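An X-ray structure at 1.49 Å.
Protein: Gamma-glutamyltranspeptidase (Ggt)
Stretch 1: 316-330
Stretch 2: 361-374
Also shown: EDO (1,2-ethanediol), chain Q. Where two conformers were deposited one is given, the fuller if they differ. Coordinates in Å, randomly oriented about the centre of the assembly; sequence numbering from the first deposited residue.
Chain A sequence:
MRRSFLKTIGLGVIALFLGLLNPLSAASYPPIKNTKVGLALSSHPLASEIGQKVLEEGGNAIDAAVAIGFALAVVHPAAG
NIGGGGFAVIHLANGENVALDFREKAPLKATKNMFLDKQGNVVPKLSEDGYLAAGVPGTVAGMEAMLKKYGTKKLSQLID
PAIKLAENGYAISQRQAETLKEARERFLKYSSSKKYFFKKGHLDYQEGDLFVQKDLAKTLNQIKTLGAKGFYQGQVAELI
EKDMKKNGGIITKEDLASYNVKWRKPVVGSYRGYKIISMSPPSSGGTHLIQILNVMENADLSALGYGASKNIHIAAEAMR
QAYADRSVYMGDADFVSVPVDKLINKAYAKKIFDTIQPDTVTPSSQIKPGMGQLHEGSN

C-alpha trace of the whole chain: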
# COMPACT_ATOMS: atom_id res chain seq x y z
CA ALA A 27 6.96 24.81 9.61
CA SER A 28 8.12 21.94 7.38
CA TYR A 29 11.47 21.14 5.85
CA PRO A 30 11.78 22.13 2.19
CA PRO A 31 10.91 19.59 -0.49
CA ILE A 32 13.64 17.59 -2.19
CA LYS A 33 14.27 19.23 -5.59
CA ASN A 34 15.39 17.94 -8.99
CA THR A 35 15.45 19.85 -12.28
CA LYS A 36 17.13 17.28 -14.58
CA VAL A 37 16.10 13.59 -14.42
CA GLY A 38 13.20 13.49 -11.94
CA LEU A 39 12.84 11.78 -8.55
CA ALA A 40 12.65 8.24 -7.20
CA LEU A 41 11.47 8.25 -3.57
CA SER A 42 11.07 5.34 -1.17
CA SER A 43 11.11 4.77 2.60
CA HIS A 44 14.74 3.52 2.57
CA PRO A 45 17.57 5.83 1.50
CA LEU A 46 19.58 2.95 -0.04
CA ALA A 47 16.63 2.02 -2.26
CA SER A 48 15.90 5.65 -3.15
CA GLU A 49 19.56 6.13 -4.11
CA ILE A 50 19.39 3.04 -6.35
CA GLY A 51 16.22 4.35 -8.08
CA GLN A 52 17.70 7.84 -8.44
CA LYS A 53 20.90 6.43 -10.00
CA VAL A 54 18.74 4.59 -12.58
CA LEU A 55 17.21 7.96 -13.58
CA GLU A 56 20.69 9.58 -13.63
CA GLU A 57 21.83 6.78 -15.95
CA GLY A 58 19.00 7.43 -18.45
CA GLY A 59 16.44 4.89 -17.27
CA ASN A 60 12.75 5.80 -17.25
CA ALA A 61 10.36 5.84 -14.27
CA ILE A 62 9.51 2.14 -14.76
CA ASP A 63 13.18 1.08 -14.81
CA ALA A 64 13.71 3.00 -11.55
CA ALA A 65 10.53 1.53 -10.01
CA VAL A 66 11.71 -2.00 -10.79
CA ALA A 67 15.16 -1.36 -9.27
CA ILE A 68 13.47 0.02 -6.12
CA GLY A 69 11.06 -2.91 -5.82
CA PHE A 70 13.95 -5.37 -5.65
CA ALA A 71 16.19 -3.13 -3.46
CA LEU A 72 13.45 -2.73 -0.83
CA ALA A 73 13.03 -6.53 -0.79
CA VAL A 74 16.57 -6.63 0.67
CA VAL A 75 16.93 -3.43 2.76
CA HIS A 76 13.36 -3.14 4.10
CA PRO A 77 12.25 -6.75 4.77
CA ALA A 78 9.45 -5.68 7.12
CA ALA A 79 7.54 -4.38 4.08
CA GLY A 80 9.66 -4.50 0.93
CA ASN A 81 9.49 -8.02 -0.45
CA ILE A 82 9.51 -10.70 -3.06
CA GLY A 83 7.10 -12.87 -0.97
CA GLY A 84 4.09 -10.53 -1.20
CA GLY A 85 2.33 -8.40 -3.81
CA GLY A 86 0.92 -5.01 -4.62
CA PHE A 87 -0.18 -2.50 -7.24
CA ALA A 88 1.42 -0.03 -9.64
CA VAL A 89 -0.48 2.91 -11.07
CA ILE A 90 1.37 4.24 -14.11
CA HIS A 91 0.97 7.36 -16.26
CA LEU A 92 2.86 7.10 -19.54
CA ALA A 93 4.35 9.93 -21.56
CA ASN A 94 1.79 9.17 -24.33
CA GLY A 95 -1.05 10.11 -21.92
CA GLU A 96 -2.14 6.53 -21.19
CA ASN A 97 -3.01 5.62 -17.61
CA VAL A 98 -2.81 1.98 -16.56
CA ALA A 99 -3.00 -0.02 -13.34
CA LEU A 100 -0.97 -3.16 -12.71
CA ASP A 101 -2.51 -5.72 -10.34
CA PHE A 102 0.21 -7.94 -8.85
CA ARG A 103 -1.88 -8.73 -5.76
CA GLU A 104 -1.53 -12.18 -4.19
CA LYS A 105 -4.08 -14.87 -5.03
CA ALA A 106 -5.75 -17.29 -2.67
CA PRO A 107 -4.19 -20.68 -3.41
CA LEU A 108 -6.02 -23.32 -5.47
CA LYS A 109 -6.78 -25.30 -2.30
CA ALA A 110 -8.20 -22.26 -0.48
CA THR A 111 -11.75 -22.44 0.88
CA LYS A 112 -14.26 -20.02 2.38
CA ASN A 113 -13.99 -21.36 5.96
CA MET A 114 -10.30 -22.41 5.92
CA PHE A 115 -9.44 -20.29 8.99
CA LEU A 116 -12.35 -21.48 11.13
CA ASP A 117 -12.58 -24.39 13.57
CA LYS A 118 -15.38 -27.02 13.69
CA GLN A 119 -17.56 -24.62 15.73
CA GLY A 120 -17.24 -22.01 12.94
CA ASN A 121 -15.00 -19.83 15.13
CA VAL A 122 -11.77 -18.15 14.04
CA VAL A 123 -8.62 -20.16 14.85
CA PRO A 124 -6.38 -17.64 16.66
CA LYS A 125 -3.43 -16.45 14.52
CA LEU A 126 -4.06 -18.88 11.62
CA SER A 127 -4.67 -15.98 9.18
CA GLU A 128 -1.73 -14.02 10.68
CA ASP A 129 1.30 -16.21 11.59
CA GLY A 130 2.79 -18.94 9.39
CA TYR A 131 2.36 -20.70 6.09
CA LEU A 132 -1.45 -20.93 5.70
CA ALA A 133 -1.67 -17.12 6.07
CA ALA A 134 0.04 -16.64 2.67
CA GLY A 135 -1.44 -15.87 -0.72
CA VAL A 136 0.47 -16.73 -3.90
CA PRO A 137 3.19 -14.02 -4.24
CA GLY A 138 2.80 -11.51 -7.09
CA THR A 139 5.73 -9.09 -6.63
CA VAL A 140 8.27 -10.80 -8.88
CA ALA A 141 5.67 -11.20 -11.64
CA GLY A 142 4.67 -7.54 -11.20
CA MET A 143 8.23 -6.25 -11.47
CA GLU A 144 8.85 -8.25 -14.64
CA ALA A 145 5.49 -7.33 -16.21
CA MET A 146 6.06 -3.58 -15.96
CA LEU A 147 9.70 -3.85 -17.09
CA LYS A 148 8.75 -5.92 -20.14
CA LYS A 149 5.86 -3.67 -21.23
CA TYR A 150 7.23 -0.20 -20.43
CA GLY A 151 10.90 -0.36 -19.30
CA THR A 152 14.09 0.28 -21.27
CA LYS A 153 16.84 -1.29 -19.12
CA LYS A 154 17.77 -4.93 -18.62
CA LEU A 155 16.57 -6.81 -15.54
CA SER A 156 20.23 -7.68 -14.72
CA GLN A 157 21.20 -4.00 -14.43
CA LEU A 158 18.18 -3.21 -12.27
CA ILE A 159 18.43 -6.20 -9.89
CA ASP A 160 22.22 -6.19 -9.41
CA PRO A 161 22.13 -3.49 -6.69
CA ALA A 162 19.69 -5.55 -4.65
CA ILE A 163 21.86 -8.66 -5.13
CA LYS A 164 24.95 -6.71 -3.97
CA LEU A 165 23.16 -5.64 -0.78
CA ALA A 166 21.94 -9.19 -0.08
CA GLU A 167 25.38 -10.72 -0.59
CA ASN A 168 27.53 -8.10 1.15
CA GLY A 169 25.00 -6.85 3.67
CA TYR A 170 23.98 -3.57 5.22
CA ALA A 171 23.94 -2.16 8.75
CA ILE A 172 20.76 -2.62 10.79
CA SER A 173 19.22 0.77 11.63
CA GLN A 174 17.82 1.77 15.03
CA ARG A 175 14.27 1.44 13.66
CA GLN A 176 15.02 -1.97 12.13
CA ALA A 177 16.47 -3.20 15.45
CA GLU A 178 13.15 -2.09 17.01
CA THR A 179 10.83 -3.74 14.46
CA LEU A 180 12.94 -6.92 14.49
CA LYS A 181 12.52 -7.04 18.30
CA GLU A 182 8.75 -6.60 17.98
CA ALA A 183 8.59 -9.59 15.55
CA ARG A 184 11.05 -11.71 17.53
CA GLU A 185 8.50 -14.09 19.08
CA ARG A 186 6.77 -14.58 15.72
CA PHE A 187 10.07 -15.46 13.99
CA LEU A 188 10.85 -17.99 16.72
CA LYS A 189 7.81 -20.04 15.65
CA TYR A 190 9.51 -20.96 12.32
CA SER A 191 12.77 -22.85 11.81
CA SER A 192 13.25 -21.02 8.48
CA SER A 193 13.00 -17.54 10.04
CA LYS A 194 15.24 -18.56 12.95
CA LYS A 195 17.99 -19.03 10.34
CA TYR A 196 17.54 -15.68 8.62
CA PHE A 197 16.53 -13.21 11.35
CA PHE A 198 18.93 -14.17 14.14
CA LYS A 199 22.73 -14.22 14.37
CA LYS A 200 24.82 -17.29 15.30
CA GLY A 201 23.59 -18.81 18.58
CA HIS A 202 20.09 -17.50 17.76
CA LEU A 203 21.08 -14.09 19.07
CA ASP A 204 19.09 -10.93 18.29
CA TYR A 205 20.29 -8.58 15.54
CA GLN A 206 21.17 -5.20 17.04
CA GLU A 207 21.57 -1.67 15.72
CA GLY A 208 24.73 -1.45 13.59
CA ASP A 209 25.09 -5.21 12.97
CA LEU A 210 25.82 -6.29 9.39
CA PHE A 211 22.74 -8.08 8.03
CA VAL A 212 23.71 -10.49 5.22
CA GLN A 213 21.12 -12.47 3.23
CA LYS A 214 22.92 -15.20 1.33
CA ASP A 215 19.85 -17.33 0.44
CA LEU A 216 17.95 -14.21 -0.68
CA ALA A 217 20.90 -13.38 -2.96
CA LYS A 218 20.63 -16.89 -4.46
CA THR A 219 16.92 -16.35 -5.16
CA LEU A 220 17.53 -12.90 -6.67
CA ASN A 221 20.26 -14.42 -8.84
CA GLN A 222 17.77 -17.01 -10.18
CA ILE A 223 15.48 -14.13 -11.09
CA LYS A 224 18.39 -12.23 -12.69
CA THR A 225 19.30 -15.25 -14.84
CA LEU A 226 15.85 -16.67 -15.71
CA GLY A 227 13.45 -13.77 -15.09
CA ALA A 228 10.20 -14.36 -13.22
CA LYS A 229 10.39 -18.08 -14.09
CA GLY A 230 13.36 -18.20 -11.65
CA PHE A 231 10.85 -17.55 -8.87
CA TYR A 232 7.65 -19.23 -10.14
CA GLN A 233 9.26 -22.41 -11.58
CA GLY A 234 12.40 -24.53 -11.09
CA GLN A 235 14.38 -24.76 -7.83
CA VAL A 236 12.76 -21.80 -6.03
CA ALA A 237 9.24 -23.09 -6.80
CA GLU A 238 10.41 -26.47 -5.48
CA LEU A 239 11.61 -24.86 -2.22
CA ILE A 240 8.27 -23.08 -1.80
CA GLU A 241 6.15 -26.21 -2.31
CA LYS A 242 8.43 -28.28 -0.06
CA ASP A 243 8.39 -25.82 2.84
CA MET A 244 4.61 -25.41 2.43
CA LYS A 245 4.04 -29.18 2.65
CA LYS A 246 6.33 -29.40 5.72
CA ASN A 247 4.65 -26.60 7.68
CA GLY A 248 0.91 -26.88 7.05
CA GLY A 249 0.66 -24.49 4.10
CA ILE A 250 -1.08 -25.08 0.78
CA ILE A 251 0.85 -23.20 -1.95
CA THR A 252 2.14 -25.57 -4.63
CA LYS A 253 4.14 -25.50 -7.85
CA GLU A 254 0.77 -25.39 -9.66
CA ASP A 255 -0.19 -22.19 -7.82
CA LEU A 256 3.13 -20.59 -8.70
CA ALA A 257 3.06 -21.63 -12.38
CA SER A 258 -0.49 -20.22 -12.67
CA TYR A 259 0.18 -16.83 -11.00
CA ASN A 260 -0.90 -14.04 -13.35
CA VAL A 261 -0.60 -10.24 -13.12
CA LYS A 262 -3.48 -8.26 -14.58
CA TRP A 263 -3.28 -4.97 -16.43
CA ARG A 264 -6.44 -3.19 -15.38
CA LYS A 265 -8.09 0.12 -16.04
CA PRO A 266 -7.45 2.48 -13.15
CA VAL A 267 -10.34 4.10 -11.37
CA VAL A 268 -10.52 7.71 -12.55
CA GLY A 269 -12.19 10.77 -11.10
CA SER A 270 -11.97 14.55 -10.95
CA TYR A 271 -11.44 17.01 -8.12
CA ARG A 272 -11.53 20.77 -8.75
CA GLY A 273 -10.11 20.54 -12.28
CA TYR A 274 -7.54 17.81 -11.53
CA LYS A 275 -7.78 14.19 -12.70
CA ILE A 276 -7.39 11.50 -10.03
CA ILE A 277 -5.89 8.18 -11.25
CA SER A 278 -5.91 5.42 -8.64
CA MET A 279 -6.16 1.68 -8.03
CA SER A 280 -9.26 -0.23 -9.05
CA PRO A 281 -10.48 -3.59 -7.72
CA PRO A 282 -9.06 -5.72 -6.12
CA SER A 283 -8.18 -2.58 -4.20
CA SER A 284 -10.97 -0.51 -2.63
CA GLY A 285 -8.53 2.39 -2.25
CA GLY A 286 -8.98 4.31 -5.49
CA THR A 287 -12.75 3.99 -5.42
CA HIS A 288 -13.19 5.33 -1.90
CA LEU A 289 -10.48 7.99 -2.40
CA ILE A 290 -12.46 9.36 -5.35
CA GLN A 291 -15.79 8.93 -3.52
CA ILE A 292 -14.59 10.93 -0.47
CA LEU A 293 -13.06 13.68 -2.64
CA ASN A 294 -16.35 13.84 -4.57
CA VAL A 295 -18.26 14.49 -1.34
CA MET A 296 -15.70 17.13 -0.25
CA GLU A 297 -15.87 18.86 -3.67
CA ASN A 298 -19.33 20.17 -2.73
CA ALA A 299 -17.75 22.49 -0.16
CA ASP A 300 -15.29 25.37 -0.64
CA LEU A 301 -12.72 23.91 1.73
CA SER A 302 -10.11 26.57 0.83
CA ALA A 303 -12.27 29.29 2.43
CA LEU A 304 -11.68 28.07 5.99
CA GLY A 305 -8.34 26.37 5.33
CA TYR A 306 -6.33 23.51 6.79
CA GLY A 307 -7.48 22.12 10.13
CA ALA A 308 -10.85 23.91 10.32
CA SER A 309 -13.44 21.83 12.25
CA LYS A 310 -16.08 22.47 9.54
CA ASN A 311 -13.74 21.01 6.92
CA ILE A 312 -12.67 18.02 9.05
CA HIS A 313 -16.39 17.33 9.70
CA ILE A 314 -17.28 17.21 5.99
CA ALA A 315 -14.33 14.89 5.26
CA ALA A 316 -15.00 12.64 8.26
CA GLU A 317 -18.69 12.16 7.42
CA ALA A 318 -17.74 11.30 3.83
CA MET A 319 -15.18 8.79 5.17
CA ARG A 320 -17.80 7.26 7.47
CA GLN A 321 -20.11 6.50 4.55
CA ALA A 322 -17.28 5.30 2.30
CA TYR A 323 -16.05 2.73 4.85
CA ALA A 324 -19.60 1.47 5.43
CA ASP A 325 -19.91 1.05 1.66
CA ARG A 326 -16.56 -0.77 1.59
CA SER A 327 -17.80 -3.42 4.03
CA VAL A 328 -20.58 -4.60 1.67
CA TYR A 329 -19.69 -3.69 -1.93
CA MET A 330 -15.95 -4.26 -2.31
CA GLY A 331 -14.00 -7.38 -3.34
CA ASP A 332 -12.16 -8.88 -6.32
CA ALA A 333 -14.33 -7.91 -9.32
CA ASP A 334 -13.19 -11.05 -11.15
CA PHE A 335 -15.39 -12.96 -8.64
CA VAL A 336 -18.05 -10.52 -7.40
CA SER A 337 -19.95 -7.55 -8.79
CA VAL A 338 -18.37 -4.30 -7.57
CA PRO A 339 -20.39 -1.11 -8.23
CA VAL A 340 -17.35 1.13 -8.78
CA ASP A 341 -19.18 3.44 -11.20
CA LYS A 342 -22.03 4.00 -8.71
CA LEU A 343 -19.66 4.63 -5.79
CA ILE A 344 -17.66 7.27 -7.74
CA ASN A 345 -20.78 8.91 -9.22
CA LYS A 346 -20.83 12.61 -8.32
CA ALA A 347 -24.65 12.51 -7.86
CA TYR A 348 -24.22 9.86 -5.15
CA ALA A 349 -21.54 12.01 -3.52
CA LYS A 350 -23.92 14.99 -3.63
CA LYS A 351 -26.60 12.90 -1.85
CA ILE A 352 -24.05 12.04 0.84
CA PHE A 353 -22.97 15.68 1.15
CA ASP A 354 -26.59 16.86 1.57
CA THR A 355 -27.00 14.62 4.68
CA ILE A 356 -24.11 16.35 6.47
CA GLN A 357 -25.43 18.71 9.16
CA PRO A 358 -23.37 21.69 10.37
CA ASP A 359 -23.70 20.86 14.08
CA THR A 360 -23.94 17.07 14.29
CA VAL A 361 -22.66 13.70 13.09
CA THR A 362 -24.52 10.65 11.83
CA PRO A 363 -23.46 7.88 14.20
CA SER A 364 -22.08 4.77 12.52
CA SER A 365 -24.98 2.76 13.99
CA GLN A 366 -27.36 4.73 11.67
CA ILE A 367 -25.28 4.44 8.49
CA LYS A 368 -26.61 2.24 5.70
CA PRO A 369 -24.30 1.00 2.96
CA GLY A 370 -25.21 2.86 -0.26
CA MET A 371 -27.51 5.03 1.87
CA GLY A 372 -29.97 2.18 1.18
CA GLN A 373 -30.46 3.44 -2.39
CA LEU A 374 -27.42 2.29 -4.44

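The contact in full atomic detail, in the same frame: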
# COMPACT_ATOMS: atom_id res chain seq x y z
N ALA A 316 -14.79 13.78 7.37
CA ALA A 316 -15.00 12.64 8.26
C ALA A 316 -16.35 11.97 8.01
O ALA A 316 -16.46 10.75 8.08
CB ALA A 316 -14.87 13.07 9.73
N GLU A 317 -17.40 12.76 7.76
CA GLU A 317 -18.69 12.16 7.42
C GLU A 317 -18.66 11.44 6.07
O GLU A 317 -19.28 10.38 5.90
CB GLU A 317 -19.82 13.18 7.49
CG GLU A 317 -20.05 13.74 8.90
CD GLU A 317 -20.25 12.63 9.93
OE1 GLU A 317 -21.30 11.98 9.89
OE2 GLU A 317 -19.34 12.41 10.77
N ALA A 318 -17.92 11.99 5.10
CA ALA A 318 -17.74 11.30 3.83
C ALA A 318 -17.00 9.98 4.02
O ALA A 318 -17.38 8.97 3.44
CB ALA A 318 -17.01 12.18 2.82
N MET A 319 -15.94 10.00 4.83
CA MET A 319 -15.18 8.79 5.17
C MET A 319 -16.08 7.74 5.81
O MET A 319 -16.02 6.57 5.46
CB MET A 319 -14.05 9.10 6.15
CG MET A 319 -12.92 9.93 5.60
SD MET A 319 -11.84 10.57 6.90
CE MET A 319 -10.65 11.48 5.90
N ARG A 320 -16.90 8.17 6.75
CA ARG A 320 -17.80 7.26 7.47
C ARG A 320 -18.66 6.48 6.50
O ARG A 320 -18.76 5.26 6.62
CB ARG A 320 -18.69 8.05 8.42
CG ARG A 320 -19.45 7.21 9.41
CD ARG A 320 -20.57 8.02 10.05
NE ARG A 320 -20.11 9.20 10.79
CZ ARG A 320 -19.67 9.18 12.05
NH1 ARG A 320 -19.57 8.03 12.72
NH2 ARG A 320 -19.34 10.32 12.66
N GLN A 321 -19.27 7.17 5.54
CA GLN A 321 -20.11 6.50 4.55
C GLN A 321 -19.29 5.59 3.63
O GLN A 321 -19.72 4.47 3.34
CB GLN A 321 -20.88 7.51 3.68
CG GLN A 321 -21.90 6.89 2.73
CD GLN A 321 -23.04 6.18 3.46
OE1 GLN A 321 -23.76 6.80 4.25
NE2 GLN A 321 -23.20 4.88 3.21
N ALA A 322 -18.14 6.07 3.19
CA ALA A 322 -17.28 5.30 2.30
C ALA A 322 -16.88 3.96 2.91
O ALA A 322 -16.90 2.94 2.23
CB ALA A 322 -16.03 6.11 1.89
N TYR A 323 -16.50 3.97 4.19
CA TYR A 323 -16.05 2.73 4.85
C TYR A 323 -17.22 1.79 5.11
O TYR A 323 -17.05 0.57 5.06
CB TYR A 323 -15.23 2.99 6.11
CG TYR A 323 -13.79 3.38 5.82
CD1 TYR A 323 -13.43 4.70 5.59
CD2 TYR A 323 -12.78 2.41 5.74
CE1 TYR A 323 -12.12 5.06 5.33
CE2 TYR A 323 -11.46 2.77 5.48
CZ TYR A 323 -11.14 4.11 5.26
OH TYR A 323 -9.83 4.50 5.00
N ALA A 324 -18.42 2.33 5.35
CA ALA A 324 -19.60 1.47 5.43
C ALA A 324 -19.82 0.79 4.08
O ALA A 324 -20.07 -0.42 4.00
CB ALA A 324 -20.81 2.26 5.86
N ASP A 325 -19.71 1.57 3.01
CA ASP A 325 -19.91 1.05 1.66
C ASP A 325 -18.88 -0.04 1.37
O ASP A 325 -19.20 -1.07 0.81
CB ASP A 325 -19.78 2.18 0.62
CG ASP A 325 -20.92 3.17 0.69
OD1 ASP A 325 -21.92 2.93 1.43
OD2 ASP A 325 -20.83 4.21 -0.02
N ARG A 326 -17.64 0.20 1.78
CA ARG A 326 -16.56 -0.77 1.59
C ARG A 326 -16.90 -2.15 2.13
O ARG A 326 -16.62 -3.17 1.49
CB ARG A 326 -15.28 -0.27 2.29
CG ARG A 326 -14.03 -1.09 2.02
CD ARG A 326 -12.91 -0.68 2.98
NE ARG A 326 -11.62 -1.26 2.59
CZ ARG A 326 -11.21 -2.50 2.86
NH1 ARG A 326 -11.95 -3.35 3.57
NH2 ARG A 326 -10.02 -2.91 2.43
N SER A 327 -17.52 -2.18 3.31
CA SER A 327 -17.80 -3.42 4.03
C SER A 327 -18.78 -4.38 3.32
O SER A 327 -18.79 -5.57 3.63
CB SER A 327 -18.34 -3.10 5.43
OG SER A 327 -19.69 -2.68 5.38
N VAL A 328 -19.58 -3.84 2.40
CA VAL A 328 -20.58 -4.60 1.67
C VAL A 328 -20.21 -4.79 0.20
O VAL A 328 -20.30 -5.90 -0.33
CB VAL A 328 -21.95 -3.90 1.74
CG1 VAL A 328 -22.96 -4.64 0.88
CG2 VAL A 328 -22.42 -3.79 3.18
N TYR A 329 -19.79 -3.72 -0.45
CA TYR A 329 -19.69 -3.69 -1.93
C TYR A 329 -18.36 -4.11 -2.53
O TYR A 329 -18.32 -4.40 -3.73
CB TYR A 329 -20.06 -2.31 -2.45
CG TYR A 329 -21.46 -1.87 -2.10
CD1 TYR A 329 -22.58 -2.56 -2.57
CD2 TYR A 329 -21.67 -0.74 -1.33
CE1 TYR A 329 -23.87 -2.14 -2.25
CE2 TYR A 329 -22.94 -0.32 -1.00
CZ TYR A 329 -24.04 -1.02 -1.46
OH TYR A 329 -25.30 -0.57 -1.12
N MET A 330 -17.30 -4.14 -1.74
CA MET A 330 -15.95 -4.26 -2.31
C MET A 330 -15.32 -5.65 -2.15
O MET A 330 -15.36 -6.28 -1.09
CB MET A 330 -15.05 -3.17 -1.73
CG MET A 330 -15.64 -1.76 -1.90
SD MET A 330 -15.92 -1.19 -3.60
CE MET A 330 -14.26 -1.20 -4.27
N VAL A 361 -23.12 14.85 13.86
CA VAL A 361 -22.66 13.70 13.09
C VAL A 361 -23.82 12.73 12.87
O VAL A 361 -24.86 12.82 13.54
CB VAL A 361 -21.52 12.97 13.83
CG1 VAL A 361 -20.35 13.91 14.04
CG2 VAL A 361 -22.00 12.40 15.16
N THR A 362 -23.64 11.81 11.94
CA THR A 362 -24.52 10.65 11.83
C THR A 362 -23.74 9.51 12.48
O THR A 362 -22.69 9.11 11.96
CB THR A 362 -24.86 10.32 10.36
OG1 THR A 362 -25.57 11.43 9.78
CG2 THR A 362 -25.73 9.05 10.26
N PRO A 363 -24.21 8.99 13.62
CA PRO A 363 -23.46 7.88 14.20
C PRO A 363 -23.38 6.69 13.25
O PRO A 363 -24.29 6.45 12.46
CB PRO A 363 -24.26 7.52 15.46
CG PRO A 363 -25.56 8.15 15.32
CD PRO A 363 -25.43 9.30 14.38
N SER A 364 -22.30 5.93 13.36
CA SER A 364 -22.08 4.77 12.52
C SER A 364 -23.22 3.75 12.62
O SER A 364 -23.54 3.08 11.64
CB SER A 364 -20.75 4.12 12.86
OG SER A 364 -19.69 5.00 12.52
N SER A 365 -23.83 3.65 13.80
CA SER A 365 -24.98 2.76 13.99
C SER A 365 -26.18 3.08 13.08
O SER A 365 -27.03 2.22 12.86
CB SER A 365 -25.43 2.77 15.45
OG SER A 365 -25.90 4.06 15.86
N GLN A 366 -26.26 4.31 12.56
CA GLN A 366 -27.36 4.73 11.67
C GLN A 366 -27.00 4.69 10.19
O GLN A 366 -27.87 4.90 9.34
CB GLN A 366 -27.82 6.15 12.05
CG GLN A 366 -28.38 6.23 13.48
CD GLN A 366 -28.85 7.62 13.87
OE1 GLN A 366 -29.31 7.83 15.00
NE2 GLN A 366 -28.74 8.58 12.97
N ILE A 367 -25.73 4.43 9.87
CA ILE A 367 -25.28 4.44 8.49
C ILE A 367 -25.75 3.18 7.78
O ILE A 367 -25.68 2.08 8.34
CB ILE A 367 -23.75 4.56 8.39
CG1 ILE A 367 -23.29 5.91 8.92
CG2 ILE A 367 -23.28 4.36 6.94
CD1 ILE A 367 -23.72 7.11 8.06
N LYS A 368 -26.25 3.35 6.56
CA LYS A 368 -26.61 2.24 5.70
C LYS A 368 -25.68 2.24 4.49
O LYS A 368 -25.52 3.27 3.83
CB LYS A 368 -28.06 2.36 5.24
CG LYS A 368 -29.07 2.52 6.37
N PRO A 369 -25.06 1.09 4.20
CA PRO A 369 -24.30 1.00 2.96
C PRO A 369 -25.13 1.42 1.73
O PRO A 369 -26.29 1.00 1.57
CB PRO A 369 -23.92 -0.46 2.90
CG PRO A 369 -23.83 -0.87 4.32
CD PRO A 369 -24.88 -0.10 5.04
N GLY A 370 -24.55 2.29 0.90
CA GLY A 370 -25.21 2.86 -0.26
C GLY A 370 -26.30 3.86 0.05
O GLY A 370 -27.02 4.27 -0.85
N MET A 371 -26.39 4.25 1.33
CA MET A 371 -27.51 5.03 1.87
C MET A 371 -28.85 4.32 1.66
O MET A 371 -29.90 4.95 1.69
CB MET A 371 -27.53 6.44 1.28
CG MET A 371 -26.25 7.23 1.53
SD MET A 371 -26.39 8.97 1.14
CE MET A 371 -26.07 8.99 -0.62
N GLY A 372 -28.79 3.00 1.47
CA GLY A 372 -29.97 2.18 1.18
C GLY A 372 -30.60 2.40 -0.18
O GLY A 372 -31.73 1.96 -0.41
N GLN A 373 -29.90 3.07 -1.09
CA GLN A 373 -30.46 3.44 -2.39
C GLN A 373 -29.52 3.21 -3.58
O GLN A 373 -29.81 3.66 -4.69
CB GLN A 373 -30.94 4.90 -2.36
CG GLN A 373 -29.85 5.95 -2.05
CD GLN A 373 -29.02 6.35 -3.26
OE1 GLN A 373 -27.80 6.14 -3.30
NE2 GLN A 373 -29.68 6.93 -4.26
N LEU A 374 -28.41 2.49 -3.37
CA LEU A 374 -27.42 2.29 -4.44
C LEU A 374 -27.99 1.44 -5.58
O LEU A 374 -27.81 1.76 -6.76
CB LEU A 374 -26.13 1.65 -3.91
CG LEU A 374 -24.86 1.99 -4.68
CD1 LEU A 374 -24.43 3.42 -4.38
CD2 LEU A 374 -23.75 1.02 -4.36
C1 EDO Q . -11.56 -6.72 5.81
O1 EDO Q . -11.59 -6.39 4.41
C2 EDO Q . -11.56 -8.23 6.04
O2 EDO Q . -12.42 -8.57 7.15
O HOH W 1 -23.59 12.91 8.77
O HOH W 2 -26.16 6.12 5.39

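The most unusual feature of the contact between 316-330 and 361-374 is the turn at G370, which is read by two neighbouring helical side chains. G370 N donates to D325 OD1 (2.8 Å, nearly linear), and Q321 NE2 donates both to K368 O (2.9 Å) and, within the helix, to D325 OD1 (2.9 Å). Q321 and D325, one helical turn apart, thus form a small polar network that meets the loop where its backbone comes closest. G370 suits this place doubly: its phi is positive, and a CB there would lie 2.4 Å from Y329 OH, a clash. The case illustrates a general principle: a loop with no regular strand or long helix of its own can still be fixed firmly to a helix if the helix offers polar side chains to the loop's backbone.

A turn earlier, E317 repeats the principle, while R320 extends it to a side chain of the loop. R320 NH2 and E317 OE2 form a salt bridge (2.8 Å), and the other carboxylate oxygen, E317 OE1, accepts from T362 N at 3.1 Å. R320 NH1 in turn donates to S364 OG (3.0 Å), at the guanidinium edge, while T362 O and P363 CA lie over one face. Water 1 joins E317 OE1 to T362 OG1, and water 2 joins Q321 OE1 to K368 N, so one water links the side chains of E317 and T362, and the other carries Q321 to the loop backbone.

Apolar contacts lie between these polar sites and beyond them, toward the end of the helix. I367 points toward the helix and packs its CG2 against A324 CB at 3.4 Å, an approach that the short alanine side chain permits. Further along, V328 CG2 meets P369 CG at 3.4 Å, and L374 CD2 sits over the Y329 ring, 3.7 Å from its centroid, in a CH-pi contact. In all, 687 Å² is buried, counting both sides.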